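Local coordinates for protein BAT-2 beta-lactamase (PDB 6W5G) that hydrolyses the beta-lactam ring of antibiotics as a class D beta-lactamase, an enzyme of antibiotic resistance from Bacillus atrophaeus, at residues Ala91-Asp94 against Glu95-Lys99. Residues are numbered along the deposited sequence; the frame is centred on the assembly and turned at random.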
loop_
_atom_site.group_PDB
_atom_site.type_symbol
_atom_site.label_atom_id
_atom_site.label_comp_id
_atom_site.label_asym_id
_atom_site.label_seq_id
_atom_site.Cartn_x
_atom_site.Cartn_y
_atom_site.Cartn_z
ATOM N N ALA A 91 8.608 18.250 -0.036
ATOM C CA ALA A 91 7.269 18.770 -0.283
ATOM C C ALA A 91 6.458 18.796 1.006
ATOM O O ALA A 91 5.588 19.661 1.182
ATOM C CB ALA A 91 6.563 17.944 -1.358
ATOM N N VAL A 92 6.741 17.862 1.915
ATOM C CA VAL A 92 6.192 17.842 3.262
ATOM C C VAL A 92 7.345 17.599 4.224
ATOM O O VAL A 92 8.384 17.039 3.860
ATOM C CB VAL A 92 5.086 16.778 3.449
ATOM C CG1 VAL A 92 3.810 17.192 2.722
ATOM C CG2 VAL A 92 5.563 15.412 2.960
ATOM N N ARG A 93 7.141 18.002 5.478
ATOM C CA ARG A 93 8.224 18.020 6.456
ATOM C C ARG A 93 8.395 16.691 7.183
ATOM O O ARG A 93 9.528 16.261 7.427
ATOM C CB ARG A 93 7.959 19.131 7.474
ATOM C CG ARG A 93 8.902 19.171 8.657
ATOM C CD ARG A 93 8.380 20.155 9.715
ATOM N NE ARG A 93 8.227 21.509 9.189
ATOM C CZ ARG A 93 7.062 22.083 8.893
ATOM N NH1 ARG A 93 5.920 21.429 9.071
ATOM N NH2 ARG A 93 7.041 23.325 8.428
ATOM N N ASP A 94 7.296 16.056 7.561
ATOM C CA ASP A 94 7.299 14.837 8.368
ATOM C C ASP A 94 5.877 14.273 8.350
ATOM O O ASP A 94 5.007 14.761 7.614
ATOM C CB ASP A 94 7.860 15.087 9.777
ATOM C CG ASP A 94 7.119 16.190 10.521
ATOM O OD1 ASP A 94 5.902 16.343 10.311
ATOM O OD2 ASP A 94 7.752 16.896 11.343
ATOM N N GLU A 95 5.644 13.244 9.165
ATOM C CA GLU A 95 4.340 12.587 9.221
ATOM C C GLU A 95 3.264 13.478 9.821
ATOM O O GLU A 95 2.075 13.138 9.743
ATOM C CB GLU A 95 4.439 11.285 10.022
ATOM C CG GLU A 95 4.712 11.473 11.517
ATOM C CD GLU A 95 6.187 11.414 11.880
ATOM O OE1 GLU A 95 6.564 10.566 12.710
ATOM O OE2 GLU A 95 6.970 12.231 11.358
ATOM N N TYR A 96 3.653 14.604 10.413
ATOM C CA TYR A 96 2.737 15.505 11.096
ATOM C C TYR A 96 2.502 16.803 10.334
ATOM O O TYR A 96 1.947 17.750 10.905
ATOM C CB TYR A 96 3.282 15.831 12.483
ATOM C CG TYR A 96 3.484 14.660 13.410
ATOM C CD1 TYR A 96 2.417 13.840 13.773
ATOM C CD2 TYR A 96 4.732 14.411 13.981
ATOM C CE1 TYR A 96 2.591 12.789 14.666
ATOM C CE2 TYR A 96 4.919 13.373 14.876
ATOM C CZ TYR A 96 3.843 12.564 15.214
ATOM O OH TYR A 96 4.022 11.538 16.110
ATOM N N ASP A 97 2.905 16.884 9.065
ATOM C CA ASP A 97 2.788 18.134 8.307
ATOM C C ASP A 97 1.310 18.421 8.040
ATOM O O ASP A 97 0.655 17.689 7.292
ATOM C CB ASP A 97 3.575 18.001 7.001
ATOM C CG ASP A 97 3.732 19.326 6.268
ATOM O OD1 ASP A 97 2.751 20.093 6.211
ATOM O OD2 ASP A 97 4.832 19.602 5.734
ATOM N N VAL A 98 0.778 19.479 8.653
ATOM C CA VAL A 98 -0.656 19.750 8.597
ATOM C C VAL A 98 -0.993 20.532 7.336
ATOM O O VAL A 98 -0.420 21.602 7.079
ATOM C CB VAL A 98 -1.118 20.538 9.833
ATOM C CG1 VAL A 98 -2.600 20.883 9.703
ATOM C CG2 VAL A 98 -0.842 19.763 11.115
ATOM N N LYS A 99 -1.951 20.018 6.567
ATOM C CA LYS A 99 -2.634 20.777 5.530
ATOM C C LYS A 99 -4.061 21.025 6.008
ATOM O O LYS A 99 -4.775 20.081 6.369
ATOM C CB LYS A 99 -2.630 20.020 4.201
ATOM C CG LYS A 99 -1.238 19.867 3.583
ATOM C CD LYS A 99 -1.308 19.154 2.225
ATOM C CE LYS A 99 0.082 18.782 1.698
ATOM N NZ LYS A 99 0.915 19.997 1.461
HETATM O O HOH W 1 3.049 19.419 -0.122
HETATM O O HOH W 2 3.109 22.541 7.751
#
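Asp97 reaches back across the type I beta turn Asp94-Asp97 to take the backbone N-H of Arg93 on the anti lone pair of its carboxylate: Arg93 N to Asp97 OD2 is 2.8 Å. Its CG stands opposite the backbone N (chi1 -169°), which carries the carboxylate back to the backbone at Val92-Arg93. Inside the turn Asp94 OD1 accepts from Tyr96 N at 2.8 Å, the donor coming in from above the carboxylate plane, an Asx turn. The turn's own bond, Asp97 N to Asp94 O, is weak at 3.3 Å.

The Arg93 guanidinium and the Asp97 carboxylate have planes only 22° apart, but OD2 lies well out of the guanidinium plane. Arg93 NH1 is 4.0 Å from Asp97 OD2 with no N-H aimed at it, a long, purely electrostatic salt bridge. A water at the guanidinium edge links Arg93 NH1 to Asp97 OD1. A second water bridges the ends of the segment, accepting from Lys99 NZ at 2.7 Å and donating to Ala91 O, where the lysine chain bends at its last torsion.

Packing is slight: Val92 CB rests 3.6 Å from Asp97 OD2, and Glu95 CG sits over the centre of one face of the Tyr96 ring. Glu95 OE1 forms a salt bridge with Arg199 of helix 191-200.

The turn leads from the loop after helix 81-88 into the short strand 98-99, which pairs antiparallel with 115-116, while Val92 packs on Tyr128 and Met132 of helix 126-136 and Lys99 makes a cation-pi contact with Tyr128.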